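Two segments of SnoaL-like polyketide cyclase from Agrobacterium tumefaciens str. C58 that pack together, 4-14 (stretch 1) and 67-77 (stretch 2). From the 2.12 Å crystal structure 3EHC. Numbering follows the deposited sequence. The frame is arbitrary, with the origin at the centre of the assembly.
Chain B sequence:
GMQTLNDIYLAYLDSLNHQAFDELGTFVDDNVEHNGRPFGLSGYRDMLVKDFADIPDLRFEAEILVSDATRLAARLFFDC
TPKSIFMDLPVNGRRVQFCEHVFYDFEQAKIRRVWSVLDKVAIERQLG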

# COMPACT_ATOMS: atom_id res chain seq x y z
N THR B 4 -16.45 15.61 0.28
CA THR B 4 -15.92 14.62 -0.66
C THR B 4 -15.47 13.43 0.18
O THR B 4 -15.46 13.53 1.39
CB THR B 4 -14.69 15.22 -1.38
OG1 THR B 4 -13.71 15.63 -0.43
CG2 THR B 4 -15.03 16.43 -2.19
N LEU B 5 -15.12 12.31 -0.45
CA LEU B 5 -14.56 11.17 0.28
C LEU B 5 -13.37 11.59 1.11
O LEU B 5 -13.18 11.10 2.20
CB LEU B 5 -14.18 10.04 -0.66
CG LEU B 5 -15.36 9.17 -1.11
CD1 LEU B 5 -14.76 7.90 -1.74
CD2 LEU B 5 -16.33 8.83 0.04
N ASN B 6 -12.56 12.51 0.58
CA ASN B 6 -11.39 13.01 1.33
C ASN B 6 -11.78 13.62 2.69
O ASN B 6 -11.14 13.34 3.72
CB ASN B 6 -10.56 14.03 0.53
CG ASN B 6 -9.47 13.38 -0.33
OD1 ASN B 6 -9.40 12.16 -0.51
ND2 ASN B 6 -8.61 14.22 -0.88
N ASP B 7 -12.85 14.43 2.69
CA ASP B 7 -13.34 15.05 3.91
C ASP B 7 -13.88 14.02 4.88
O ASP B 7 -13.57 14.11 6.07
CB ASP B 7 -14.41 16.09 3.59
CG ASP B 7 -13.85 17.26 2.84
OD1 ASP B 7 -12.76 17.73 3.18
OD2 ASP B 7 -14.51 17.74 1.92
N ILE B 8 -14.69 13.08 4.38
CA ILE B 8 -15.26 11.98 5.20
C ILE B 8 -14.10 11.18 5.86
O ILE B 8 -14.12 10.92 7.06
CB ILE B 8 -16.19 11.07 4.36
CG1 ILE B 8 -17.32 11.90 3.72
CG2 ILE B 8 -16.76 9.98 5.22
CD1 ILE B 8 -18.06 11.23 2.59
N TYR B 9 -13.09 10.85 5.05
CA TYR B 9 -11.95 10.10 5.51
C TYR B 9 -11.15 10.81 6.60
O TYR B 9 -10.80 10.18 7.60
CB TYR B 9 -11.03 9.75 4.34
CG TYR B 9 -9.93 8.81 4.75
CD1 TYR B 9 -10.23 7.52 5.21
CD2 TYR B 9 -8.58 9.18 4.67
CE1 TYR B 9 -9.24 6.64 5.59
CE2 TYR B 9 -7.56 8.29 5.06
CZ TYR B 9 -7.91 7.02 5.51
OH TYR B 9 -6.96 6.10 5.88
N LEU B 10 -10.85 12.09 6.41
CA LEU B 10 -10.09 12.83 7.41
C LEU B 10 -10.90 12.98 8.71
O LEU B 10 -10.30 12.96 9.79
CB LEU B 10 -9.60 14.18 6.86
CG LEU B 10 -8.53 14.16 5.76
CD1 LEU B 10 -8.16 15.56 5.34
CD2 LEU B 10 -7.28 13.45 6.20
N ALA B 11 -12.24 13.08 8.61
CA ALA B 11 -13.12 13.08 9.79
C ALA B 11 -13.08 11.71 10.49
O ALA B 11 -13.09 11.62 11.70
CB ALA B 11 -14.56 13.48 9.40
N TYR B 12 -13.02 10.64 9.70
CA TYR B 12 -12.88 9.27 10.24
C TYR B 12 -11.58 9.11 11.03
O TYR B 12 -11.59 8.58 12.14
CB TYR B 12 -12.99 8.23 9.10
CG TYR B 12 -12.42 6.84 9.36
CD1 TYR B 12 -13.05 5.96 10.22
CD2 TYR B 12 -11.28 6.41 8.70
CE1 TYR B 12 -12.54 4.67 10.44
CE2 TYR B 12 -10.75 5.15 8.92
CZ TYR B 12 -11.39 4.27 9.79
OH TYR B 12 -10.85 3.00 10.00
N LEU B 13 -10.48 9.59 10.45
CA LEU B 13 -9.17 9.53 11.11
C LEU B 13 -9.16 10.36 12.38
O LEU B 13 -8.54 9.96 13.37
CB LEU B 13 -8.03 9.98 10.17
CG LEU B 13 -7.69 9.11 8.96
CD1 LEU B 13 -6.44 9.63 8.28
CD2 LEU B 13 -7.58 7.63 9.33
N ASP B 14 -9.84 11.50 12.34
CA ASP B 14 -10.00 12.32 13.53
C ASP B 14 -10.70 11.60 14.67
O ASP B 14 -10.27 11.70 15.81
CB ASP B 14 -10.77 13.60 13.24
CG ASP B 14 -9.94 14.80 13.53
OD1 ASP B 14 -8.97 14.98 12.75
OD2 ASP B 14 -10.23 15.51 14.54
N SER B 67 -8.29 9.88 -4.43
CA SER B 67 -9.67 9.40 -4.42
C SER B 67 -10.48 9.80 -5.64
O SER B 67 -10.18 10.79 -6.35
CB SER B 67 -10.39 9.85 -3.14
OG SER B 67 -10.39 11.26 -3.02
N ASP B 68 -11.53 9.03 -5.88
CA ASP B 68 -12.52 9.36 -6.90
C ASP B 68 -13.93 9.30 -6.27
O ASP B 68 -14.08 9.57 -5.07
CB ASP B 68 -12.36 8.49 -8.15
CG ASP B 68 -12.44 7.00 -7.88
OD1 ASP B 68 -13.18 6.60 -6.95
OD2 ASP B 68 -11.77 6.22 -8.60
N ALA B 69 -14.94 8.98 -7.05
CA ALA B 69 -16.30 9.02 -6.53
C ALA B 69 -16.52 7.93 -5.47
O ALA B 69 -17.23 8.17 -4.49
CB ALA B 69 -17.31 8.90 -7.66
N THR B 70 -15.94 6.74 -5.67
CA THR B 70 -16.26 5.59 -4.83
C THR B 70 -15.10 5.05 -4.03
O THR B 70 -15.32 4.26 -3.11
CB THR B 70 -16.91 4.43 -5.66
OG1 THR B 70 -15.97 3.91 -6.61
CG2 THR B 70 -18.19 4.92 -6.38
N ARG B 71 -13.87 5.46 -4.35
CA ARG B 71 -12.71 4.83 -3.74
C ARG B 71 -11.70 5.84 -3.22
O ARG B 71 -11.58 6.94 -3.76
CB ARG B 71 -12.05 3.89 -4.74
CG ARG B 71 -12.93 2.74 -5.23
CD ARG B 71 -12.15 1.85 -6.19
NE ARG B 71 -12.17 0.44 -5.78
CZ ARG B 71 -12.92 -0.52 -6.35
NH1 ARG B 71 -13.72 -0.24 -7.38
NH2 ARG B 71 -12.87 -1.77 -5.87
N LEU B 72 -10.98 5.45 -2.17
CA LEU B 72 -9.89 6.28 -1.63
C LEU B 72 -8.69 5.39 -1.32
O LEU B 72 -8.86 4.28 -0.78
CB LEU B 72 -10.34 7.10 -0.40
CG LEU B 72 -9.32 8.00 0.32
CD1 LEU B 72 -9.97 9.22 0.90
CD2 LEU B 72 -8.55 7.21 1.43
N ALA B 73 -7.50 5.85 -1.70
CA ALA B 73 -6.24 5.21 -1.34
C ALA B 73 -5.46 6.18 -0.45
O ALA B 73 -5.32 7.37 -0.80
CB ALA B 73 -5.46 4.87 -2.59
N ALA B 74 -4.97 5.68 0.69
CA ALA B 74 -4.19 6.49 1.64
C ALA B 74 -2.81 5.89 1.90
O ALA B 74 -2.68 4.68 2.06
CB ALA B 74 -4.96 6.64 2.97
N ARG B 75 -1.77 6.74 1.89
CA ARG B 75 -0.50 6.42 2.52
C ARG B 75 -0.51 7.10 3.89
O ARG B 75 -0.50 8.31 3.98
CB ARG B 75 0.68 6.90 1.70
CG ARG B 75 2.02 6.71 2.36
CD ARG B 75 3.09 7.25 1.39
NE ARG B 75 4.38 7.47 2.01
CZ ARG B 75 5.26 6.49 2.24
NH1 ARG B 75 5.01 5.23 1.87
NH2 ARG B 75 6.40 6.79 2.78
N LEU B 76 -0.55 6.28 4.94
CA LEU B 76 -0.55 6.69 6.32
C LEU B 76 0.84 6.43 6.87
O LEU B 76 1.41 5.36 6.62
CB LEU B 76 -1.53 5.83 7.12
CG LEU B 76 -2.97 5.80 6.63
CD1 LEU B 76 -3.81 4.68 7.27
CD2 LEU B 76 -3.51 7.16 6.93
N PHE B 77 1.35 7.39 7.64
CA PHE B 77 2.63 7.33 8.27
C PHE B 77 2.44 7.24 9.80
O PHE B 77 1.65 8.00 10.39
CB PHE B 77 3.45 8.56 7.88
CG PHE B 77 4.71 8.71 8.69
CD1 PHE B 77 5.72 7.75 8.57
CD2 PHE B 77 4.86 9.75 9.61
CE1 PHE B 77 6.87 7.84 9.32
CE2 PHE B 77 6.04 9.86 10.37
CZ PHE B 77 7.03 8.89 10.23

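A helix that lies across a strand commonly buries one stripe of side chains against every second strand residue, and this cyclase offers a compact example. At the apolar centre, Leu72 packs against Tyr9: its CD2 sits 3.8 Å from the centroid of the Tyr9 ring, almost on the ring normal, so a methyl C–H meets the π face, while Leu72 CD1 lies 3.6 Å from Tyr9 CB. The small side chain of Ala74 brings its CB to 3.7 Å from Tyr9 CE2, and farther along the strand Leu13 CD1 meets Leu76 CD2 at 4.1 Å.

The backbones explain this pattern. The axes of helix 5-14 and strand 71-77 cross at -52° and approach to 9.4 Å, a gap filled by side chains. Leu5, Tyr9 and Leu13, about one helical turn apart, point toward the strand; Leu72, Ala74 and Leu76 answer them, while Ala73 and Arg75 point away.

Toward the edge, Leu5 CD1 rests on the turn before the strand, 3.7 Å from Ala69 O. Asp68 OD1 braces that turn by accepting hydrogen bonds from Thr70 N (3.0 Å) and Arg71 N (2.9 Å). Finally, Ser67 OG donates a 2.8 Å hydrogen bond to Asn6 OD1, the one hydrogen bond joining the two stretches.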